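Local coordinates for protein carbonic anhydrase (Neosartorya fumigata, PDB 7COI) that probably catalyses the reversible hydration of carbon dioxide to hydrogencarbonate and a proton, as a zinc enzyme of the beta class, at residues Arg166-Ile172 and Glu247-His253; Asp121-Pro125 and Ile256-Gly260; Leu200-Arg204 and Leu223-Asn227; Val181-Leu185 and Ala219-Ala224. All coordinates share one frame; numbering follows the deposited sequence.

Interaction 1 (Arg166-Ile172 and Glu247-His253)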
# COMPACT_ATOMS: atom_id res chain seq x y z
N ARG A 166 5.06 22.81 -8.38
CA ARG A 166 4.21 23.42 -9.43
C ARG A 166 4.77 23.13 -10.82
O ARG A 166 4.90 24.05 -11.68
CB ARG A 166 4.03 24.91 -9.16
CG ARG A 166 3.27 25.20 -7.87
CD ARG A 166 3.17 26.70 -7.54
NE ARG A 166 2.53 27.44 -8.62
CZ ARG A 166 1.22 27.55 -8.81
NH1 ARG A 166 0.37 26.97 -7.99
NH2 ARG A 166 0.76 28.26 -9.84
N VAL A 167 5.04 21.86 -11.11
CA VAL A 167 5.46 21.48 -12.48
C VAL A 167 4.38 21.90 -13.46
O VAL A 167 3.18 21.92 -13.10
CB VAL A 167 5.76 19.96 -12.56
CG1 VAL A 167 6.93 19.58 -11.69
CG2 VAL A 167 4.55 19.11 -12.19
N LYS A 168 4.77 22.15 -14.69
CA LYS A 168 3.82 22.55 -15.77
C LYS A 168 3.39 21.33 -16.57
O LYS A 168 2.36 21.41 -17.27
CB LYS A 168 4.50 23.58 -16.67
CG LYS A 168 4.82 24.91 -16.00
CD LYS A 168 5.17 26.01 -16.98
CE LYS A 168 5.46 27.33 -16.28
NZ LYS A 168 6.50 27.15 -15.25
N HIS A 169 4.18 20.24 -16.52
CA HIS A 169 3.94 19.05 -17.37
C HIS A 169 4.08 17.80 -16.51
O HIS A 169 5.06 17.73 -15.73
CB HIS A 169 4.94 18.97 -18.51
CG HIS A 169 4.91 20.17 -19.39
ND1 HIS A 169 3.98 20.29 -20.40
CD2 HIS A 169 5.65 21.31 -19.37
CE1 HIS A 169 4.17 21.45 -21.00
NE2 HIS A 169 5.17 22.10 -20.38
N VAL A 170 3.15 16.87 -16.66
CA VAL A 170 3.30 15.47 -16.17
C VAL A 170 3.38 14.57 -17.38
O VAL A 170 2.45 14.58 -18.20
CB VAL A 170 2.19 15.04 -15.19
CG1 VAL A 170 2.49 13.62 -14.68
CG2 VAL A 170 2.05 16.02 -14.04
N VAL A 171 4.45 13.79 -17.48
CA VAL A 171 4.67 12.86 -18.59
C VAL A 171 4.62 11.45 -18.03
O VAL A 171 5.36 11.18 -17.07
CB VAL A 171 6.03 13.15 -19.25
CG1 VAL A 171 6.33 12.15 -20.34
CG2 VAL A 171 6.15 14.58 -19.73
N ILE A 172 3.79 10.60 -18.59
CA ILE A 172 3.86 9.14 -18.35
C ILE A 172 4.49 8.56 -19.59
O ILE A 172 3.93 8.73 -20.70
CB ILE A 172 2.49 8.51 -18.02
CG1 ILE A 172 1.89 9.14 -16.77
CG2 ILE A 172 2.65 7.00 -17.86
CD1 ILE A 172 0.50 8.60 -16.43
N GLU A 247 -6.26 25.70 -12.76
CA GLU A 247 -5.59 26.90 -12.21
C GLU A 247 -4.46 27.40 -13.13
O GLU A 247 -4.34 28.65 -13.26
CB GLU A 247 -5.07 26.60 -10.80
CG GLU A 247 -4.22 27.74 -10.25
CD GLU A 247 -2.70 27.59 -10.39
OE1 GLU A 247 -2.19 26.45 -10.23
OE2 GLU A 247 -2.00 28.63 -10.59
N ARG A 248 -3.64 26.52 -13.73
CA ARG A 248 -2.44 26.98 -14.46
C ARG A 248 -2.21 26.24 -15.77
O ARG A 248 -1.14 26.41 -16.35
CB ARG A 248 -1.19 26.94 -13.58
CG ARG A 248 -0.76 25.55 -13.09
CD ARG A 248 0.75 25.50 -12.85
NE ARG A 248 1.21 24.16 -12.48
CZ ARG A 248 0.97 23.60 -11.30
NH1 ARG A 248 0.22 24.23 -10.40
NH2 ARG A 248 1.38 22.37 -11.00
N GLY A 249 -3.20 25.50 -16.26
CA GLY A 249 -3.08 24.78 -17.53
C GLY A 249 -2.00 23.70 -17.43
O GLY A 249 -1.35 23.44 -18.46
N LEU A 250 -1.82 23.06 -16.26
CA LEU A 250 -0.95 21.85 -16.17
C LEU A 250 -1.34 20.93 -17.31
O LEU A 250 -2.58 20.69 -17.56
CB LEU A 250 -1.15 21.15 -14.82
CG LEU A 250 -0.51 19.77 -14.69
CD1 LEU A 250 0.97 19.94 -14.58
CD2 LEU A 250 -0.99 19.04 -13.45
N GLN A 251 -0.35 20.38 -18.00
CA GLN A 251 -0.61 19.47 -19.12
C GLN A 251 -0.16 18.08 -18.71
O GLN A 251 0.85 17.99 -17.97
CB GLN A 251 0.12 19.93 -20.36
CG GLN A 251 -0.43 21.25 -20.89
CD GLN A 251 0.42 21.75 -22.03
OE1 GLN A 251 0.99 20.98 -22.80
NE2 GLN A 251 0.54 23.06 -22.12
N VAL A 252 -0.85 17.07 -19.23
CA VAL A 252 -0.42 15.66 -19.07
C VAL A 252 -0.15 15.08 -20.44
O VAL A 252 -0.81 15.47 -21.40
CB VAL A 252 -1.44 14.86 -18.24
CG1 VAL A 252 -1.67 15.52 -16.91
CG2 VAL A 252 -2.76 14.63 -18.98
N HIS A 253 0.85 14.21 -20.54
CA HIS A 253 1.33 13.68 -21.84
C HIS A 253 1.64 12.20 -21.70
O HIS A 253 2.28 11.85 -20.69
CB HIS A 253 2.61 14.42 -22.28
CG HIS A 253 2.54 15.90 -22.16
ND1 HIS A 253 2.02 16.66 -23.17
CD2 HIS A 253 2.92 16.75 -21.18
CE1 HIS A 253 2.07 17.93 -22.81
NE2 HIS A 253 2.65 18.01 -21.60
O HOH W 1 1.49 23.74 -18.38
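H169, V170 and V171 pair in parallel with Q251, V252 and H253, and the axes of the two strands run 15° apart. K168 O, V170 N, V170 O and I172 N carry the backbone bonds, to Q251 N, Q251 O, H253 N and H253 O. These are neighbouring strands of the mixed sheet at the centre of the beta-class fold.

H169 and H253 lie on one face of the sheet. Their rings meet rim to rim, with planes 34° apart, and H169 ND1 is 2.9 Å from H253 NE2 in a hydrogen bond. F81 of the second subunit stacks on the H253 ring. On the other face V170 CG2 packs 4.1 Å from L250 CD1. L235 of helix 216-236 packs on V170, and L232 and L235 pack on V252.

Before the strands, R248 grips one backbone oxygen side-on. Its NH2 is 2.8 Å from V167 O and its NE is 3.0 Å from the same atom. The chain is extended from CG to NE, which carries the guanidinium across to that carbonyl. R166 CA sits over one guanidinium face. R166 NH2 donates to E247 OE2 at 2.9 Å, nearly straight at 170°. R248 NH1 bonds E247 OE1 at 3.3 Å, so the carboxylate joins both arginines. Water 1 bridges K168 O and G249 O.

E247 probably offsets the like charge of R166 NH1 and R248 NH1, which lie only 3.7 Å apart. The double grip on V167 O and V162 O as a further acceptor for R248 NH2 should hold this guanidinium in place.

Interaction 2 (Asp121-Pro125 and Ile256-Gly260)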
# COMPACT_ATOMS: atom_id res chain seq x y z
N ASP A 121 13.10 0.17 -15.97
CA ASP A 121 13.95 -0.40 -17.06
C ASP A 121 15.20 0.48 -17.23
O ASP A 121 15.08 1.74 -17.39
CB ASP A 121 13.14 -0.53 -18.35
CG ASP A 121 13.87 -1.33 -19.44
OD1 ASP A 121 15.02 -0.95 -19.80
OD2 ASP A 121 13.32 -2.36 -19.84
N SER A 122 16.38 -0.13 -17.14
CA SER A 122 17.68 0.56 -17.16
C SER A 122 17.88 1.31 -18.49
O SER A 122 18.75 2.21 -18.51
CB SER A 122 18.79 -0.41 -16.92
OG SER A 122 18.88 -1.35 -18.01
N ARG A 123 17.13 0.97 -19.52
CA ARG A 123 17.29 1.61 -20.85
C ARG A 123 16.52 2.93 -20.93
O ARG A 123 16.65 3.57 -21.99
CB ARG A 123 16.87 0.63 -21.94
CG ARG A 123 17.71 -0.64 -21.91
CD ARG A 123 17.11 -1.75 -22.79
NE ARG A 123 15.86 -2.24 -22.26
CZ ARG A 123 15.21 -3.32 -22.71
NH1 ARG A 123 15.67 -3.98 -23.78
NH2 ARG A 123 14.06 -3.69 -22.16
N CYS A 124 15.79 3.35 -19.89
CA CYS A 124 14.92 4.56 -19.94
C CYS A 124 15.33 5.59 -18.89
O CYS A 124 14.49 6.06 -18.14
CB CYS A 124 13.46 4.17 -19.76
SG CYS A 124 12.94 2.74 -20.74
N PRO A 125 16.62 6.02 -18.80
CA PRO A 125 16.99 7.14 -17.91
C PRO A 125 16.52 8.49 -18.47
O PRO A 125 17.06 8.97 -19.50
CB PRO A 125 18.52 7.10 -17.85
CG PRO A 125 18.89 6.46 -19.18
CD PRO A 125 17.78 5.48 -19.49
N ILE A 256 5.63 6.88 -25.65
CA ILE A 256 6.31 5.57 -25.74
C ILE A 256 7.76 5.81 -26.16
O ILE A 256 8.01 6.53 -27.16
CB ILE A 256 5.60 4.59 -26.68
CG1 ILE A 256 4.20 4.23 -26.18
CG2 ILE A 256 6.47 3.39 -26.94
CD1 ILE A 256 4.12 3.40 -24.89
N TYR A 257 8.69 5.21 -25.41
CA TYR A 257 10.14 5.23 -25.67
C TYR A 257 10.49 3.97 -26.42
O TYR A 257 10.21 2.89 -25.92
CB TYR A 257 10.94 5.33 -24.38
CG TYR A 257 12.43 5.35 -24.60
CD1 TYR A 257 13.01 6.38 -25.33
CD2 TYR A 257 13.24 4.29 -24.19
CE1 TYR A 257 14.37 6.40 -25.56
CE2 TYR A 257 14.61 4.31 -24.42
CZ TYR A 257 15.18 5.38 -25.10
OH TYR A 257 16.52 5.41 -25.36
N ASP A 258 11.12 4.10 -27.59
CA ASP A 258 11.58 2.94 -28.39
C ASP A 258 13.01 2.65 -27.95
O ASP A 258 13.93 3.46 -28.27
CB ASP A 258 11.45 3.25 -29.89
CG ASP A 258 11.79 2.09 -30.80
OD1 ASP A 258 12.61 1.26 -30.42
OD2 ASP A 258 11.19 2.02 -31.88
N VAL A 259 13.22 1.55 -27.22
CA VAL A 259 14.56 1.25 -26.63
C VAL A 259 15.56 0.95 -27.75
O VAL A 259 16.77 1.02 -27.48
CB VAL A 259 14.50 0.10 -25.62
CG1 VAL A 259 13.60 0.47 -24.45
CG2 VAL A 259 14.05 -1.19 -26.26
N GLY A 260 15.09 0.61 -28.95
CA GLY A 260 15.95 0.25 -30.10
C GLY A 260 16.45 1.46 -30.89
O GLY A 260 17.50 1.34 -31.51
O HOH W 2 17.90 3.40 -24.56
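R123 and C124 meet Y257 and V259 in a small buried contact beside the zinc site. The tightest point is R123 O, 3.3 Å from Y257 CE2 and oblique to the ring. V259 makes the apolar part, packing along the arginine: its CG1 is 4.1 Å from R123 CB, and its CG2 sits over one face of the guanidinium, 4.1 Å from R123 NH1. In one of two C124 conformers SG also comes near Y257 CD2, but its position is uncertain.

The arginine is held from its own side. D121 to C124 form a type I beta turn, and D121 OD1 also closes an Asx turn by accepting from R123 N. R123 NE and NH2 grip the D121 carboxylate side-on, one nitrogen to each oxygen, with NH2 2.8 Å from OD2. The bend at chi3 (-68°) brings the guanidinium round to it. R123 NH1 donates to L106 O of the second subunit. D121 is a zinc ligand in a structure of this protein, but here zinc is bound by C119, H175 and C178. A carboxylate paired with arginine in this way fits the Asp-Arg dyad of beta-class enzymes.

The contact is looser at the phenol end. Y257 OH stands 3.8 Å from R123 O, and water 2 bridges them, donating to R123 O and lying in the ring plane 2.6 Å from Y257 OH.

Interaction 3 (Leu200-Arg204 and Leu223-Asn227)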
# COMPACT_ATOMS: atom_id res chain seq x y z
N LEU A 200 -2.41 -4.04 -15.33
CA LEU A 200 -2.05 -4.49 -16.68
C LEU A 200 -2.92 -5.69 -17.05
O LEU A 200 -3.40 -5.72 -18.19
CB LEU A 200 -0.57 -4.80 -16.73
CG LEU A 200 0.35 -3.58 -16.74
CD1 LEU A 200 1.77 -4.00 -16.46
CD2 LEU A 200 0.28 -2.90 -18.09
N ARG A 201 -3.16 -6.63 -16.13
CA ARG A 201 -4.06 -7.79 -16.41
C ARG A 201 -5.50 -7.32 -16.55
O ARG A 201 -6.24 -7.93 -17.35
CB ARG A 201 -3.89 -8.89 -15.38
CG ARG A 201 -2.55 -9.57 -15.40
CD ARG A 201 -2.52 -10.68 -14.40
NE ARG A 201 -1.19 -11.23 -14.41
CZ ARG A 201 -0.78 -12.17 -15.23
NH1 ARG A 201 -1.65 -12.73 -16.06
NH2 ARG A 201 0.48 -12.57 -15.18
N GLN A 202 -5.91 -6.24 -15.88
CA GLN A 202 -7.27 -5.71 -16.04
C GLN A 202 -7.42 -5.19 -17.49
O GLN A 202 -8.49 -5.44 -18.13
CB GLN A 202 -7.55 -4.60 -15.03
CG GLN A 202 -7.58 -5.12 -13.59
CD GLN A 202 -7.77 -3.99 -12.62
OE1 GLN A 202 -7.17 -2.93 -12.74
NE2 GLN A 202 -8.64 -4.21 -11.65
N LEU A 203 -6.40 -4.48 -17.99
CA LEU A 203 -6.38 -3.98 -19.38
C LEU A 203 -6.35 -5.17 -20.34
O LEU A 203 -7.08 -5.12 -21.36
CB LEU A 203 -5.18 -3.05 -19.59
CG LEU A 203 -5.30 -1.69 -18.93
CD1 LEU A 203 -3.96 -0.98 -18.96
CD2 LEU A 203 -6.39 -0.86 -19.61
N ARG A 204 -5.57 -6.20 -20.02
CA ARG A 204 -5.52 -7.42 -20.87
C ARG A 204 -6.93 -8.04 -20.99
O ARG A 204 -7.36 -8.37 -22.14
CB ARG A 204 -4.52 -8.40 -20.27
CG ARG A 204 -4.42 -9.69 -21.05
CD ARG A 204 -3.43 -10.61 -20.37
NE ARG A 204 -3.40 -11.91 -21.02
CZ ARG A 204 -2.80 -12.98 -20.55
NH1 ARG A 204 -2.13 -12.92 -19.41
NH2 ARG A 204 -2.89 -14.10 -21.24
N LEU A 223 -0.33 -3.14 -25.33
CA LEU A 223 -0.66 -3.11 -23.88
C LEU A 223 0.15 -2.00 -23.20
O LEU A 223 -0.40 -1.36 -22.29
CB LEU A 223 -0.39 -4.48 -23.26
CG LEU A 223 -0.79 -4.60 -21.80
CD1 LEU A 223 -2.22 -4.15 -21.55
CD2 LEU A 223 -0.61 -6.01 -21.30
N ALA A 224 1.39 -1.75 -23.61
CA ALA A 224 2.21 -0.64 -23.08
C ALA A 224 1.50 0.69 -23.35
O ALA A 224 1.46 1.53 -22.50
CB ALA A 224 3.60 -0.67 -23.68
N GLU A 225 0.94 0.87 -24.56
CA GLU A 225 0.18 2.10 -24.92
C GLU A 225 -1.09 2.20 -24.08
O GLU A 225 -1.40 3.30 -23.61
CB GLU A 225 -0.21 2.11 -26.40
CG GLU A 225 0.99 2.12 -27.31
CD GLU A 225 0.68 1.98 -28.79
OE1 GLU A 225 -0.40 1.44 -29.11
OE2 GLU A 225 1.53 2.36 -29.60
N LEU A 226 -1.85 1.10 -23.97
CA LEU A 226 -3.11 1.08 -23.19
C LEU A 226 -2.79 1.42 -21.73
O LEU A 226 -3.55 2.17 -21.11
CB LEU A 226 -3.79 -0.28 -23.33
CG LEU A 226 -4.42 -0.57 -24.70
CD1 LEU A 226 -4.79 -2.02 -24.73
CD2 LEU A 226 -5.61 0.34 -24.95
N ASN A 227 -1.64 0.96 -21.24
CA ASN A 227 -1.19 1.22 -19.84
C ASN A 227 -0.88 2.70 -19.66
O ASN A 227 -1.26 3.28 -18.60
CB ASN A 227 -0.02 0.31 -19.49
CG ASN A 227 0.43 0.49 -18.06
OD1 ASN A 227 -0.42 0.49 -17.17
ND2 ASN A 227 1.73 0.70 -17.88
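Helix 193-206 packs on the long helix 216-236 through a buried cluster, mainly leucine. Their local axes come within 10.0 Å and cross at 113°. L200 and L203, neighbours on one face of helix 193-206, meet L223, L226 and N227.

L223 reaches over from the second helix. Its CG is anti to the backbone N (chi1 -176°), and this extends CD1 to 3.7 Å from L203 CB. The same methyl lies 3.9 Å from L200 O. L203 points toward helix 216-236 and sets CD1 against its backbone, 3.6 Å from N227 CA and 3.8 Å from L226 O. The L226 side chain is more distant, with its CB 4.4 Å from L203 CD1.

R204 leads its charged end away from this contact, and NH1 donates to A184 O of helix 179-185. V181 and L185 of that helix also touch L223, which places the leucine among three helices. N227 is the polar member of the group. Its ND2 makes a weak hydrogen bond to A144 O, while the amide carbon takes an apolar neighbour. L200 comes to it obliquely, with CD2 3.4 Å from N227 CG and 3.6 Å from N227 OD1.

Interaction 4 (Val181-Leu185 and Ala219-Ala224)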
# COMPACT_ATOMS: atom_id res chain seq x y z
N VAL A 181 5.09 -5.26 -18.70
CA VAL A 181 3.96 -5.44 -19.65
C VAL A 181 3.98 -6.90 -20.14
O VAL A 181 2.91 -7.56 -20.15
CB VAL A 181 4.06 -4.42 -20.79
CG1 VAL A 181 3.05 -4.74 -21.89
CG2 VAL A 181 3.87 -3.01 -20.25
N ALA A 182 5.14 -7.42 -20.53
CA ALA A 182 5.25 -8.83 -21.02
C ALA A 182 4.80 -9.82 -19.93
O ALA A 182 4.07 -10.79 -20.22
CB ALA A 182 6.64 -9.11 -21.52
N ALA A 183 5.21 -9.60 -18.68
CA ALA A 183 4.81 -10.47 -17.54
C ALA A 183 3.28 -10.53 -17.46
O ALA A 183 2.72 -11.64 -17.24
CB ALA A 183 5.43 -9.95 -16.27
N ALA A 184 2.59 -9.39 -17.62
CA ALA A 184 1.13 -9.32 -17.51
C ALA A 184 0.45 -10.13 -18.63
O ALA A 184 -0.69 -10.56 -18.44
CB ALA A 184 0.65 -7.89 -17.50
N LEU A 185 1.11 -10.29 -19.78
CA LEU A 185 0.55 -11.06 -20.93
C LEU A 185 0.86 -12.56 -20.78
O LEU A 185 0.32 -13.36 -21.59
CB LEU A 185 1.14 -10.50 -22.23
CG LEU A 185 0.57 -9.15 -22.66
CD1 LEU A 185 1.50 -8.46 -23.66
CD2 LEU A 185 -0.84 -9.32 -23.24
N ALA A 219 1.54 -7.02 -29.28
CA ALA A 219 0.69 -7.05 -28.06
C ALA A 219 1.40 -6.34 -26.92
O ALA A 219 0.73 -5.58 -26.19
CB ALA A 219 0.34 -8.47 -27.67
N VAL A 220 2.71 -6.53 -26.78
CA VAL A 220 3.52 -5.89 -25.71
C VAL A 220 3.50 -4.38 -25.95
O VAL A 220 3.32 -3.65 -25.00
CB VAL A 220 4.96 -6.45 -25.63
CG1 VAL A 220 5.87 -5.57 -24.79
CG2 VAL A 220 4.97 -7.88 -25.12
N VAL A 221 3.62 -3.93 -27.20
CA VAL A 221 3.53 -2.48 -27.51
C VAL A 221 2.11 -2.00 -27.24
O VAL A 221 2.00 -0.93 -26.65
CB VAL A 221 3.97 -2.19 -28.96
CG1 VAL A 221 3.60 -0.78 -29.41
CG2 VAL A 221 5.47 -2.42 -29.10
N ARG A 222 1.08 -2.71 -27.69
CA ARG A 222 -0.32 -2.25 -27.59
C ARG A 222 -0.67 -2.13 -26.11
O ARG A 222 -1.23 -1.11 -25.71
CB ARG A 222 -1.30 -3.20 -28.28
CG ARG A 222 -2.76 -2.73 -28.24
CD ARG A 222 -3.02 -1.37 -28.83
NE ARG A 222 -2.66 -1.43 -30.25
CZ ARG A 222 -3.38 -1.99 -31.23
NH1 ARG A 222 -4.56 -2.55 -31.00
NH2 ARG A 222 -2.90 -2.00 -32.46
N LEU A 223 -0.33 -3.14 -25.33
CA LEU A 223 -0.66 -3.11 -23.88
C LEU A 223 0.15 -2.00 -23.20
O LEU A 223 -0.40 -1.36 -22.29
CB LEU A 223 -0.39 -4.48 -23.26
CG LEU A 223 -0.79 -4.60 -21.80
CD1 LEU A 223 -2.22 -4.15 -21.55
CD2 LEU A 223 -0.61 -6.01 -21.30
N ALA A 224 1.39 -1.75 -23.61
CA ALA A 224 2.21 -0.64 -23.08
C ALA A 224 1.50 0.69 -23.35
O ALA A 224 1.46 1.53 -22.50
CB ALA A 224 3.60 -0.67 -23.68
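This is a buried apolar contact between two helices, made near the zinc site where helix 179-185 crosses helix 216-236. The local axes approach to 9.4 Å at an angle of 108°. V181 and L185, one turn apart, supply most of the first helix's surface.

V181 points at the second helix and uses both branches. Its CG1 is anti to the backbone N (chi1 171°) and lies 3.3 Å from V220 O and 3.7 Å from L223 CB. CG2 turns to A224, 4.2 Å from its CB. The V181 and L223 side chains run alongside each other, antiparallel.

Helix 179-185 begins just after C178, a zinc ligand, and the V181 side chain lies about 4 Å from that of C178 at the nearest atoms. The packing therefore sets the helix that follows C178 against the long helix 216-236.

L185 works at the other end. It meets L223 tip to tip, with L185 CG 3.6 Å from L223 CD2. L185 CD1 lies against V220, 3.8 Å from V220 CG2, and also touches A219. The small A182 allows the closest backbone approach, its CA 5.8 Å from V220 CA, and its CB also meets V220 CG2.

How the interactions relate
From the N terminus, the loop after strand 114-119 comes first; interaction 2 joins it to the end of strand 251-257 and closes the widest loop. Interaction 1 is nested inside, pairing strand 169-175 with the start of that same strand. Both contacts touch the second subunit. Interactions 3 and 4 lie within both loops. They bring helices 193-206 and 179-185 onto the same stretch of helix 216-236, sharing L223 and A224, with centres about 6 Å apart. The loop of interaction 4 starts earlier, at V181, than that of interaction 3, at L200. I256 CD1 packs 4.0 Å from A224 O, linking this helical group to the strand of interaction 2.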